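PDB 5VPR: cysteine desulfurase from Elizabethkingia anophelis NUHP1, which probably removes sulfur from L-cysteine to yield L-alanine and a sulfur-loaded carrier, using pyridoxal 5'-phosphate as cofactor. Local coordinates for residues A[79-82]-A[83-86]; A[297-300]-A[301-304]. All blocks are in the same frame, centred on the assembly; numbering follows the deposited sequence.

How the contacts relate
Contact 1, near the end of helix 67-87, and contact 2, the last turns of helix 287-303, lie in series along the chain, yet their centres are 12 Å apart and they touch directly. A salt bridge joins them, with Lys82 NZ 2.7 Å from Asp298 OD2. Beside it, Phe86 of contact 1 packs on contact 2: its CD1 lies 3.6 Å from Val297 CG1 and 3.7 Å from Glu301 OE2. Both centres sit on the same side of the chain's centre, about 17 and 16 Å from it. Phe86 and Met300 both touch Met234, the residue after Lys233, which carries the pyridoxal phosphate; this places that face of the two helices next to the cofactor-bearing loop.

Contact 1 (A[79-82]-A[83-86]); sequences ARKK and VQRF
Val83 N reaches Ala79 O at 3.1 Å and Gln84 N reaches Arg80 O at 2.9 Å, while Arg85 N bonds to Lys81 O and Phe86 N to Lys82 O. Each of these four backbone hydrogen bonds runs from an amide to the carbonyl four residues earlier. The last is the most bent of the four, with an N-H...O angle of 145°.

Among the side chains, Arg85 turns back on its own helix. A bend at chi3 (-68°) lays the guanidinium with one face over the preceding turn: Lys81 O stands 3.6 Å from Arg85 CZ, over the centre of the plane. That carbonyl already accepts the Arg85 amide, so the residue meets one oxygen with both its backbone and its flat cationic end; the charge probably polarises the carbonyl.

Arg85 NH1 comes within 3.8 Å of Lys81 CB and Arg85 NH2 lies 4.0 Å from Lys82 CG, van der Waals contacts of the cationic end with the lysine methylenes. Lys82 itself runs extended beyond CG, carrying its NZ to a salt bridge with Asp298. On the buried side, Val83 CG2 rests 3.5 Å from Ala79 O. The arrangement is that of an amphipathic alpha-helix, here 67-87, packed by Val83 on edge strand 95-98 and, on an adjoining side, by Lys82 and Phe86 against helix 287-303, in a fold-type I PLP enzyme of the class-V aminotransferase family.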
loop_
_atom_site.group_PDB
_atom_site.type_symbol
_atom_site.label_atom_id
_atom_site.label_comp_id
_atom_site.label_asym_id
_atom_site.label_seq_id
_atom_site.Cartn_x
_atom_site.Cartn_y
_atom_site.Cartn_z
ATOM N N ALA A 79 -0.442 7.186 -18.988
ATOM C CA ALA A 79 -0.657 6.648 -17.645
ATOM C C ALA A 79 0.588 6.816 -16.783
ATOM O O ALA A 79 0.489 7.174 -15.599
ATOM C CB ALA A 79 -1.057 5.174 -17.715
ATOM N N ARG A 80 1.768 6.601 -17.368
ATOM C CA ARG A 80 2.996 6.839 -16.616
ATOM C C ARG A 80 3.070 8.275 -16.120
ATOM O O ARG A 80 3.516 8.525 -14.995
ATOM C CB ARG A 80 4.228 6.516 -17.460
ATOM C CG ARG A 80 5.519 6.447 -16.613
ATOM C CD ARG A 80 6.797 6.254 -17.465
ATOM N NE ARG A 80 6.691 5.220 -18.511
ATOM C CZ ARG A 80 7.039 3.938 -18.377
ATOM N NH1 ARG A 80 7.508 3.467 -17.226
ATOM N NH2 ARG A 80 6.924 3.106 -19.415
ATOM N N LYS A 81 2.644 9.238 -16.945
ATOM C CA LYS A 81 2.725 10.634 -16.530
ATOM C C LYS A 81 1.692 10.958 -15.459
ATOM O O LYS A 81 1.938 11.814 -14.596
ATOM C CB LYS A 81 2.571 11.565 -17.739
ATOM C CG LYS A 81 3.699 11.435 -18.793
ATOM C CD LYS A 81 3.574 12.503 -19.875
ATOM C CE LYS A 81 4.661 12.348 -20.943
ATOM N NZ LYS A 81 4.591 10.975 -21.532
ATOM N N LYS A 82 0.536 10.294 -15.491
ATOM C CA LYS A 82 -0.431 10.461 -14.409
ATOM C C LYS A 82 0.165 10.014 -13.078
ATOM O O LYS A 82 0.049 10.716 -12.067
ATOM C CB LYS A 82 -1.712 9.684 -14.709
ATOM C CG LYS A 82 -2.513 10.171 -15.919
ATOM C CD LYS A 82 -3.699 9.220 -16.130
ATOM C CE LYS A 82 -4.543 9.524 -17.361
ATOM N NZ LYS A 82 -5.685 8.535 -17.418
ATOM N N VAL A 83 0.810 8.844 -13.062
ATOM C CA VAL A 83 1.433 8.355 -11.835
ATOM C C VAL A 83 2.564 9.284 -11.405
ATOM O O VAL A 83 2.715 9.587 -10.214
ATOM C CB VAL A 83 1.933 6.909 -12.019
ATOM C CG1 VAL A 83 2.653 6.437 -10.765
ATOM C CG2 VAL A 83 0.766 5.972 -12.346
ATOM N N GLN A 84 3.377 9.745 -12.366
ATOM C CA GLN A 84 4.440 10.709 -12.070
ATOM C C GLN A 84 3.906 11.918 -11.306
ATOM O O GLN A 84 4.423 12.277 -10.241
ATOM C CB GLN A 84 5.116 11.168 -13.371
ATOM C CG GLN A 84 6.286 12.133 -13.121
ATOM C CD GLN A 84 6.551 13.090 -14.264
ATOM O OE1 GLN A 84 6.051 12.916 -15.380
ATOM N NE2 GLN A 84 7.340 14.123 -13.988
ATOM N N ARG A 85 2.861 12.559 -11.841
ATOM C CA ARG A 85 2.272 13.713 -11.163
ATOM C C ARG A 85 1.651 13.326 -9.825
ATOM O O ARG A 85 1.693 14.107 -8.868
ATOM C CB ARG A 85 1.230 14.374 -12.070
ATOM C CG ARG A 85 1.837 15.134 -13.254
ATOM C CD ARG A 85 0.787 15.933 -14.025
ATOM N NE ARG A 85 -0.139 15.051 -14.720
ATOM C CZ ARG A 85 0.073 14.556 -15.937
ATOM N NH1 ARG A 85 1.182 14.870 -16.600
ATOM N NH2 ARG A 85 -0.827 13.747 -16.492
ATOM N N PHE A 86 1.097 12.117 -9.742
ATOM C CA PHE A 86 0.456 11.634 -8.524
ATOM C C PHE A 86 1.435 11.565 -7.352
ATOM O O PHE A 86 1.085 11.937 -6.226
ATOM C CB PHE A 86 -0.170 10.262 -8.813
ATOM C CG PHE A 86 -0.954 9.680 -7.673
ATOM C CD1 PHE A 86 -2.164 10.237 -7.287
ATOM C CD2 PHE A 86 -0.502 8.544 -7.015
ATOM C CE1 PHE A 86 -2.912 9.671 -6.252
ATOM C CE2 PHE A 86 -1.241 7.975 -5.970
ATOM C CZ PHE A 86 -2.440 8.540 -5.591
#

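Contact 2 (A[297-300]-A[301-304]); sequences VDFM and EKVG
Gly304 N donates to Met300 O at 2.8 Å, with an N-H...O angle of 163°, closing the last turn of helix 287-303. Lys302 N makes an equally short but more bent bond to Asp298 O, at 150°. Glu301 N to Val297 O and Val303 N to Phe299 O, each 2.9 Å, complete the i to i+4 ladder.

Phe299 and Val303 lie side by side, one turn apart and pointing the same way. CG2 of Val303 stands over one face of the Phe299 ring, offset toward its rim, in a CH-pi contact 4.0 Å from the centroid; CE1 and CZ are the ring atoms nearest the methyl. The Phe299 CG is turned opposite its own amide nitrogen (chi1 166°), which sets the ring alongside Val303, its face turned to CG2.

At Gly304 the chain leaves helical geometry with positive phi, a backbone shape that glycine adopts with no CB to press on the carbonyl oxygen of Val303. The same residue is the N-cap of helix 305-324, so Gly304 ends one helix and begins the next. Ile308 of the second helix touches both Met300 and Val303 across that junction.

On another side of the helix, Glu301 CG, set beside its own backbone N, packs 4.0 Å from Val297 CG1. The Glu301 CG also lies 3.1 Å from Val297 O, a close approach beside the carbonyl that accepts the Glu301 amide. Phe299 meets Tyr235 edge-to-face, and Lys302 NZ bonds to Gln18.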
loop_
_atom_site.group_PDB
_atom_site.type_symbol
_atom_site.label_atom_id
_atom_site.label_comp_id
_atom_site.label_asym_id
_atom_site.label_seq_id
_atom_site.Cartn_x
_atom_site.Cartn_y
_atom_site.Cartn_z
ATOM N N VAL A 297 -5.522 6.491 -10.474
ATOM C CA VAL A 297 -5.017 7.801 -10.072
ATOM C C VAL A 297 -6.050 8.880 -10.380
ATOM O O VAL A 297 -6.330 9.754 -9.548
ATOM C CB VAL A 297 -3.671 8.087 -10.766
ATOM C CG1 VAL A 297 -3.298 9.572 -10.635
ATOM C CG2 VAL A 297 -2.583 7.213 -10.174
ATOM N N ASP A 298 -6.638 8.827 -11.582
ATOM C CA ASP A 298 -7.686 9.778 -11.953
ATOM C C ASP A 298 -8.836 9.754 -10.951
ATOM O O ASP A 298 -9.371 10.806 -10.573
ATOM C CB ASP A 298 -8.209 9.459 -13.359
ATOM C CG ASP A 298 -7.222 9.819 -14.467
ATOM O OD1 ASP A 298 -6.223 10.522 -14.198
ATOM O OD2 ASP A 298 -7.454 9.391 -15.618
ATOM N N PHE A 299 -9.233 8.559 -10.511
ATOM C CA PHE A 299 -10.337 8.441 -9.559
ATOM C C PHE A 299 -10.005 9.138 -8.250
ATOM O O PHE A 299 -10.813 9.906 -7.708
ATOM C CB PHE A 299 -10.660 6.968 -9.296
ATOM C CG PHE A 299 -11.543 6.763 -8.102
ATOM C CD1 PHE A 299 -12.894 7.087 -8.166
ATOM C CD2 PHE A 299 -11.026 6.284 -6.911
ATOM C CE1 PHE A 299 -13.730 6.920 -7.058
ATOM C CE2 PHE A 299 -11.851 6.115 -5.799
ATOM C CZ PHE A 299 -13.207 6.438 -5.876
ATOM N N MET A 300 -8.812 8.874 -7.725
ATOM C CA MET A 300 -8.398 9.517 -6.489
ATOM C C MET A 300 -8.301 11.029 -6.663
ATOM O O MET A 300 -8.763 11.781 -5.796
ATOM C CB MET A 300 -7.074 8.918 -6.015
ATOM C CG MET A 300 -7.209 7.462 -5.597
ATOM S SD MET A 300 -5.761 6.769 -4.786
ATOM C CE MET A 300 -5.617 7.783 -3.301
ATOM N N GLU A 301 -7.731 11.502 -7.780
ATOM C CA GLU A 301 -7.672 12.950 -7.990
ATOM C C GLU A 301 -9.073 13.537 -8.135
ATOM O O GLU A 301 -9.339 14.653 -7.677
ATOM C CB GLU A 301 -6.814 13.296 -9.211
ATOM C CG GLU A 301 -5.394 12.717 -9.187
ATOM C CD GLU A 301 -4.353 13.617 -8.514
ATOM O OE1 GLU A 301 -4.725 14.450 -7.655
ATOM O OE2 GLU A 301 -3.147 13.486 -8.853
ATOM N N LYS A 302 -9.991 12.790 -8.754
ATOM C CA LYS A 302 -11.359 13.282 -8.886
ATOM C C LYS A 302 -12.027 13.408 -7.525
ATOM O O LYS A 302 -12.686 14.410 -7.240
ATOM C CB LYS A 302 -12.182 12.365 -9.790
ATOM C CG LYS A 302 -13.621 12.832 -9.956
ATOM C CD LYS A 302 -14.443 11.848 -10.777
ATOM C CE LYS A 302 -14.536 10.506 -10.079
ATOM N NZ LYS A 302 -15.555 9.628 -10.705
ATOM N N VAL A 303 -11.884 12.393 -6.672
ATOM C CA VAL A 303 -12.452 12.490 -5.333
ATOM C C VAL A 303 -11.757 13.585 -4.537
ATOM O O VAL A 303 -12.404 14.404 -3.874
ATOM C CB VAL A 303 -12.373 11.134 -4.612
ATOM C CG1 VAL A 303 -12.786 11.307 -3.151
ATOM C CG2 VAL A 303 -13.278 10.139 -5.289
ATOM N N GLY A 304 -10.432 13.614 -4.582
ATOM C CA GLY A 304 -9.697 14.566 -3.776
ATOM C C GLY A 304 -8.949 13.871 -2.662
ATOM O O GLY A 304 -9.557 13.259 -1.776
#